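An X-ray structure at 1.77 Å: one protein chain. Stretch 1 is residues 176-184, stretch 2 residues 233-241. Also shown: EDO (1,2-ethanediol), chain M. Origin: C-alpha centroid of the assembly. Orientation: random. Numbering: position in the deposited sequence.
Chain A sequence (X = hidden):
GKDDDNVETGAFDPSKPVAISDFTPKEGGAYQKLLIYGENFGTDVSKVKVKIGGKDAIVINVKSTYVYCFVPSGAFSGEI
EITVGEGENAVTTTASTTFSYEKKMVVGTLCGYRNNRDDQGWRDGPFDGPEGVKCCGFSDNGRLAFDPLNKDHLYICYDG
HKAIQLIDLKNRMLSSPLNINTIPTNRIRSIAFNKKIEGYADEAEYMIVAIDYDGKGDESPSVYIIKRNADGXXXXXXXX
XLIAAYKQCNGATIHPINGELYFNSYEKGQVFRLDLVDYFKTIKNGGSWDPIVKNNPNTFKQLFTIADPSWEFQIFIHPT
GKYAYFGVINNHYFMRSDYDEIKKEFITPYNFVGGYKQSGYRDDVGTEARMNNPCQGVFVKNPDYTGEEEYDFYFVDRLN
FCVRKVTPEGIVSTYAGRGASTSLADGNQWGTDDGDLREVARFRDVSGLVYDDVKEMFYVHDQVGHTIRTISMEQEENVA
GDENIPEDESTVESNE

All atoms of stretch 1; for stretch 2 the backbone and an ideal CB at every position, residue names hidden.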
ATOM      1  N   SER A 176      26.067  27.748 -19.259  1.00 12.79           N
ATOM      2  CA  SER A 176      26.525  28.228 -17.951  1.00 13.00           C
ATOM      3  C   SER A 176      26.389  29.757 -17.863  1.00 13.60           C
ATOM      4  O   SER A 176      27.393  30.481 -17.862  1.00 13.71           O
ATOM      5  CB  SER A 176      27.975  27.812 -17.716  1.00 13.20           C
ATOM      6  OG  SER A 176      28.125  26.413 -17.836  1.00 13.22           O
ATOM      7  N   PRO A 177      25.144  30.255 -17.777  1.00 13.72           N
ATOM      8  CA  PRO A 177      24.915  31.709 -17.825  1.00 14.04           C
ATOM      9  C   PRO A 177      25.291  32.493 -16.559  1.00 14.49           C
ATOM     10  O   PRO A 177      25.538  33.704 -16.643  1.00 14.12           O
ATOM     11  CB  PRO A 177      23.403  31.806 -18.055  1.00 14.00           C
ATOM     12  CG  PRO A 177      22.852  30.560 -17.401  1.00 13.77           C
ATOM     13  CD  PRO A 177      23.883  29.497 -17.632  1.00 13.61           C
ATOM     14  N   LEU A 178      25.319  31.822 -15.416  1.00 14.67           N
ATOM     15  CA  LEU A 178      25.574  32.465 -14.133  1.00 14.95           C
ATOM     16  C   LEU A 178      26.911  32.047 -13.537  1.00 15.75           C
ATOM     17  O   LEU A 178      27.031  30.983 -12.924  1.00 15.60           O
ATOM     18  CB  LEU A 178      24.423  32.130 -13.180  1.00 15.40           C
ATOM     19  CG  LEU A 178      23.064  32.724 -13.567  1.00 14.94           C
ATOM     20  CD1 LEU A 178      21.898  31.951 -12.952  1.00 14.47           C
ATOM     21  CD2 LEU A 178      23.032  34.218 -13.183  1.00 16.36           C
ATOM     22  N   ASN A 179      27.925  32.887 -13.723  1.00 16.15           N
ATOM     23  CA  ASN A 179      29.248  32.593 -13.176  1.00 17.58           C
ATOM     24  C   ASN A 179      29.461  33.147 -11.765  1.00 18.42           C
ATOM     25  O   ASN A 179      30.499  32.888 -11.162  1.00 19.55           O
ATOM     26  CB  ASN A 179      30.338  33.047 -14.146  1.00 17.61           C
ATOM     27  CG  ASN A 179      30.379  32.180 -15.377  1.00 19.06           C
ATOM     28  OD1 ASN A 179      30.769  31.009 -15.313  1.00 22.88           O
ATOM     29  ND2 ASN A 179      29.941  32.728 -16.503  1.00 18.57           N
ATOM     30  N   ILE A 180      28.472  33.888 -11.259  1.00 19.07           N
ATOM     31  CA  ILE A 180      28.441  34.419  -9.888  1.00 19.81           C
ATOM     32  C   ILE A 180      29.825  34.737  -9.306  1.00 20.80           C
ATOM     33  O   ILE A 180      30.159  34.343  -8.180  1.00 20.92           O
ATOM     34  CB  ILE A 180      27.630  33.454  -8.947  1.00 19.97           C
ATOM     35  CG1 ILE A 180      28.084  32.007  -9.101  1.00 20.32           C
ATOM     36  CG2 ILE A 180      26.153  33.517  -9.269  1.00 19.18           C
ATOM     37  CD1 ILE A 180      27.432  31.044  -8.082  1.00 20.20           C
ATOM     38  N   ASN A 181      30.609  35.491 -10.074  1.00 21.40           N
ATOM     39  CA  ASN A 181      31.988  35.814  -9.697  1.00 22.54           C
ATOM     40  C   ASN A 181      32.173  36.449  -8.318  1.00 22.52           C
ATOM     41  O   ASN A 181      33.207  36.235  -7.686  1.00 23.87           O
ATOM     42  CB  ASN A 181      32.646  36.676 -10.786  1.00 23.04           C
ATOM     43  CG  ASN A 181      32.935  35.884 -12.054  1.00 25.03           C
ATOM     44  OD1 ASN A 181      33.337  34.717 -11.995  1.00 29.76           O
ATOM     45  ND2 ASN A 181      32.749  36.513 -13.201  1.00 27.54           N
ATOM     46  N   THR A 182      31.190  37.207  -7.842  1.00 22.26           N
ATOM     47  CA  THR A 182      31.325  37.872  -6.547  1.00 22.02           C
ATOM     48  C   THR A 182      31.046  36.934  -5.361  1.00 21.48           C
ATOM     49  O   THR A 182      31.341  37.295  -4.231  1.00 21.46           O
ATOM     50  CB  THR A 182      30.435  39.143  -6.428  1.00 22.07           C
ATOM     51  OG1 THR A 182      29.053  38.783  -6.462  1.00 22.60           O
ATOM     52  CG2 THR A 182      30.742  40.128  -7.551  1.00 22.66           C
ATOM     53  N   ILE A 183      30.475  35.750  -5.606  1.00 20.80           N
ATOM     54  CA  ILE A 183      30.222  34.784  -4.511  1.00 20.40           C
ATOM     55  C   ILE A 183      31.572  34.204  -4.071  1.00 20.13           C
ATOM     56  O   ILE A 183      32.408  33.846  -4.906  1.00 20.40           O
ATOM     57  CB  ILE A 183      29.173  33.712  -4.915  1.00 20.61           C
ATOM     58  CG1 ILE A 183      27.813  34.399  -5.086  1.00 20.52           C
ATOM     59  CG2 ILE A 183      29.062  32.605  -3.867  1.00 20.10           C
ATOM     60  CD1 ILE A 183      26.641  33.455  -5.380  1.00 23.47           C
ATOM     61  N   PRO A 184      31.815  34.145  -2.745  1.00 19.89           N
ATOM     62  CA  PRO A 184      33.117  33.751  -2.199  1.00 19.51           C
ATOM     63  C   PRO A 184      33.417  32.266  -2.093  1.00 19.02           C
ATOM     64  O   PRO A 184      34.414  31.890  -1.470  1.00 18.34           O
ATOM     65  CB  PRO A 184      33.079  34.339  -0.790  1.00 19.93           C
ATOM     66  CG  PRO A 184      31.676  34.407  -0.436  1.00 19.70           C
ATOM     67  CD  PRO A 184      30.888  34.581  -1.690  1.00 19.88           C
ATOM     68  N   UNK A 233      16.186  37.057 -18.841  1.00 17.26           N
ATOM     69  CA  UNK A 233      17.239  36.108 -18.478  1.00 17.06           C
ATOM     70  C   UNK A 233      17.857  36.335 -17.097  1.00 16.64           C
ATOM     71  O   UNK A 233      17.709  37.398 -16.493  1.00 16.07           O
ATOM     72  CB  UNK A 233      18.348  36.165 -19.531  1.00 17.06           C
ATOM     73  N   UNK A 234      18.540  35.311 -16.596  1.00 16.66           N
ATOM     74  CA  UNK A 234      19.377  35.446 -15.405  1.00 16.58           C
ATOM     75  C   UNK A 234      20.793  35.122 -15.892  1.00 16.88           C
ATOM     76  O   UNK A 234      21.065  33.966 -16.257  1.00 17.52           O
ATOM     77  CB  UNK A 234      18.927  34.532 -14.264  1.00 16.58           C
ATOM     78  N   UNK A 235      21.684  36.112 -15.935  1.00 16.25           N
ATOM     79  CA  UNK A 235      23.062  35.857 -16.376  1.00 16.11           C
ATOM     80  C   UNK A 235      24.075  36.829 -15.737  1.00 16.22           C
ATOM     81  O   UNK A 235      23.775  37.470 -14.736  1.00 15.88           O
ATOM     82  CB  UNK A 235      23.142  35.960 -17.900  1.00 16.11           C
ATOM     83  N   UNK A 236      25.271  36.937 -16.305  1.00 16.46           N
ATOM     84  CA  UNK A 236      26.306  37.783 -15.703  1.00 16.91           C
ATOM     85  C   UNK A 236      26.013  39.296 -15.811  1.00 16.92           C
ATOM     86  O   UNK A 236      26.728  40.103 -15.227  1.00 16.90           O
ATOM     87  CB  UNK A 236      27.651  37.480 -16.367  1.00 16.91           C
ATOM     88  N   UNK A 237      24.949  39.675 -16.510  1.00 16.65           N
ATOM     89  CA  UNK A 237      24.541  41.079 -16.554  1.00 16.87           C
ATOM     90  C   UNK A 237      23.615  41.391 -15.384  1.00 16.57           C
ATOM     91  O   UNK A 237      23.366  42.553 -15.086  1.00 15.96           O
ATOM     92  CB  UNK A 237      23.852  41.403 -17.881  1.00 16.87           C
ATOM     93  N   UNK A 238      23.086  40.346 -14.750  1.00 16.12           N
ATOM     94  CA  UNK A 238      22.131  40.492 -13.654  1.00 16.58           C
ATOM     95  C   UNK A 238      22.722  41.103 -12.396  1.00 17.03           C
ATOM     96  O   UNK A 238      23.824  40.741 -11.980  1.00 17.18           O
ATOM     97  CB  UNK A 238      21.534  39.126 -13.311  1.00 16.58           C
ATOM     98  N   UNK A 239      21.972  42.029 -11.802  1.00 17.59           N
ATOM     99  CA  UNK A 239      22.344  42.635 -10.542  1.00 17.88           C
ATOM    100  C   UNK A 239      22.304  41.542  -9.461  1.00 17.26           C
ATOM    101  O   UNK A 239      21.362  40.757  -9.418  1.00 17.57           O
ATOM    102  CB  UNK A 239      21.417  43.803 -10.197  1.00 17.88           C
ATOM    103  N   UNK A 240      23.333  41.481  -8.615  1.00 16.65           N
ATOM    104  CA  UNK A 240      23.402  40.494  -7.528  1.00 16.13           C
ATOM    105  C   UNK A 240      23.718  41.215  -6.210  1.00 16.33           C
ATOM    106  O   UNK A 240      24.624  42.048  -6.161  1.00 16.32           O
ATOM    107  CB  UNK A 240      24.456  39.426  -7.826  1.00 16.13           C
ATOM    108  N   UNK A 241      22.942  40.919  -5.165  1.00 15.74           N
ATOM    109  CA  UNK A 241      23.119  41.542  -3.857  1.00 15.54           C
ATOM    110  C   UNK A 241      23.099  40.510  -2.726  1.00 15.05           C
ATOM    111  O   UNK A 241      22.387  39.494  -2.809  1.00 14.36           O
ATOM    112  CB  UNK A 241      22.029  42.590  -3.625  1.00 15.54           C
TER
HETATM  113  C1  EDO M  12      25.323  36.397 -11.682  1.00 36.60           C
HETATM  114  O1  EDO M  12      26.280  35.515 -12.300  1.00 32.21           O
HETATM  115  C2  EDO M  12      25.769  37.859 -11.738  1.00 38.30           C
HETATM  116  O2  EDO M  12      27.116  37.955 -11.242  1.00 40.30           O

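Position 233 has no atom of stretch 1 within 5.5 Å of its ideal CB, so it is hardly restricted. It is Thr233, chi1 p.

At 234, phi/psi of -118/111 is extended and CA-to-CB points sideways, with the ideal CB 4.1 Å from Leu178 CD1. An apolar side chain, branched or aromatic, would suit. The residue is Phe234: its CB packs against Leu178 CD1, while chi1 m carries the ring away from stretch 1. Phe234 O lies 3.6 Å from Leu178 CG.

Position 235 opens a type I turn that closes at 238. Its ideal CB, pointing sideways, lies 3.5 Å from Pro177 O, and its CA makes a CA-H...O contact with that oxygen at 3.3 Å. A short polar residue able to accept from the turn's backbone NH groups (Asp, Asn, Ser) would fit. It is Asp235, whose end leads away from stretch 1: Asp235 OD1 accepts from the backbone N of 237 at 2.9 Å.

Position 236 has helical angles (-70/-5). Its CA-to-CB bond points sideways, the ideal CB lying 5.3 Å from Asn179 ND2, and stretch 1 offers two donors nearby, Asn179 N and ND2. A carboxylate answers both donors, Asp or perhaps Glu; Asn could accept from only one through its OD1. The deposited Asp236, chi1 m, brings its carboxylate nearer and accepts twice, Asn179 N to Asp236 OD1 at 2.8 Å (160°) and Asn179 ND2 to Asp236 OD2 at 2.8 Å (175°). The ethanediol O1 bridges the same site, accepting from Ile180 N at 2.9 Å and donating to Asp236 OD1 at 2.8 Å.

At 237 nothing of stretch 1 lies within 5.5 Å of the ideal CB, so stretch 1 sets little limit on the choice. Arg237 folds back within its own stretch, forming a salt bridge from Arg237 NH2 to Asp235 OD2 at 2.8 Å.

At 238 CA-to-CB points toward stretch 1, and the ideal CB is 5.1 Å from Leu178 CD2, which leaves small or medium side chains possible. Ser238 OG accepts from Asp235 N at 3.1 Å; Ser238 N donates to Asp235 O at 3.0 Å, closing the turn.

Position 239 is out of reach and tolerant. The residue is Asp239.

At 240 the backbone is extended (-129/131) and CA-to-CB points toward stretch 1, the ideal CB 4.8 Å from Thr182 OG1, with Ile180 and Ile183 beyond. Ile, Leu, Val or Met would suit. Ile240, t at both chi angles, sets its CD1 4.2 Å from Ile183 CG1 and 4.4 Å from Ile180 CG2.

At 241 CA-to-CB points away, leaving the choice open; Gln241 NE2 donates to Asp239 OD1 at 3.1 Å.

Stretch 2 (233-241) TFDDRSDIQ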
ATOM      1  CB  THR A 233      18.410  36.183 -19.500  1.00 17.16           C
ATOM      2  OG1 THR A 233      19.000  37.504 -19.475  1.00 16.47           O
ATOM      3  CG2 THR A 233      17.927  35.844 -20.908  1.00 18.23           C
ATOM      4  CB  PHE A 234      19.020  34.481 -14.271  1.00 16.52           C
ATOM      5  CG  PHE A 234      17.679  34.724 -13.631  1.00 15.90           C
ATOM      6  CD1 PHE A 234      17.529  35.677 -12.623  1.00 15.74           C
ATOM      7  CD2 PHE A 234      16.572  33.979 -14.018  1.00 15.35           C
ATOM      8  CE1 PHE A 234      16.287  35.900 -12.032  1.00 14.57           C
ATOM      9  CE2 PHE A 234      15.338  34.181 -13.422  1.00 15.21           C
ATOM     10  CZ  PHE A 234      15.194  35.151 -12.422  1.00 14.48           C
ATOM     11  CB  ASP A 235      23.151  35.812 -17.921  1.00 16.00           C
ATOM     12  CG  ASP A 235      22.771  37.126 -18.596  1.00 16.59           C
ATOM     13  OD1 ASP A 235      22.889  38.209 -17.977  1.00 16.87           O
ATOM     14  OD2 ASP A 235      22.392  37.070 -19.788  1.00 16.90           O
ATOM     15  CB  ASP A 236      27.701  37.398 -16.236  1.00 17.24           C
ATOM     16  CG  ASP A 236      28.156  36.011 -15.749  1.00 18.00           C
ATOM     17  OD1 ASP A 236      27.752  35.570 -14.652  1.00 16.82           O
ATOM     18  OD2 ASP A 236      28.931  35.351 -16.464  1.00 19.49           O
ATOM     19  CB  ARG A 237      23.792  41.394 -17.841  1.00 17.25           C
ATOM     20  CG  ARG A 237      24.616  41.273 -19.112  1.00 17.73           C
ATOM     21  CD  ARG A 237      23.710  41.390 -20.313  1.00 20.05           C
ATOM     22  NE  ARG A 237      22.788  40.265 -20.373  1.00 20.77           N
ATOM     23  CZ  ARG A 237      21.743  40.176 -21.191  1.00 22.15           C
ATOM     24  NH1 ARG A 237      21.464  41.152 -22.032  1.00 22.86           N
ATOM     25  NH2 ARG A 237      20.967  39.098 -21.157  1.00 22.78           N
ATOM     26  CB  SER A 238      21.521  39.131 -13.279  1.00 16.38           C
ATOM     27  OG  SER A 238      20.728  38.620 -14.337  1.00 16.03           O
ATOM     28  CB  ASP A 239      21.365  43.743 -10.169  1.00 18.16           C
ATOM     29  CG  ASP A 239      21.737  44.438  -8.851  1.00 21.17           C
ATOM     30  OD1 ASP A 239      22.744  45.180  -8.834  1.00 24.50           O
ATOM     31  OD2 ASP A 239      21.016  44.246  -7.838  1.00 25.05           O
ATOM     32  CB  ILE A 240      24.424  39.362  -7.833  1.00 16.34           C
ATOM     33  CG1 ILE A 240      24.550  38.399  -6.648  1.00 15.13           C
ATOM     34  CG2 ILE A 240      25.801  39.923  -8.189  1.00 16.97           C
ATOM     35  CD1 ILE A 240      25.307  37.125  -6.978  1.00 15.55           C
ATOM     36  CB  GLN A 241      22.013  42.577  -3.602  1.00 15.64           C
ATOM     37  CG  GLN A 241      21.904  43.693  -4.651  1.00 17.46           C
ATOM     38  CD  GLN A 241      23.121  44.594  -4.697  1.00 17.78           C
ATOM     39  OE1 GLN A 241      23.861  44.702  -3.718  1.00 20.51           O
ATOM     40  NE2 GLN A 241      23.329  45.255  -5.829  1.00 18.27           N
TER
HETATM   41  O   HOH W   1      26.496  35.021 -18.810  1.00 24.40           O
HETATM   42  O   HOH W   2      29.487  36.817 -12.516  1.00 19.30           O
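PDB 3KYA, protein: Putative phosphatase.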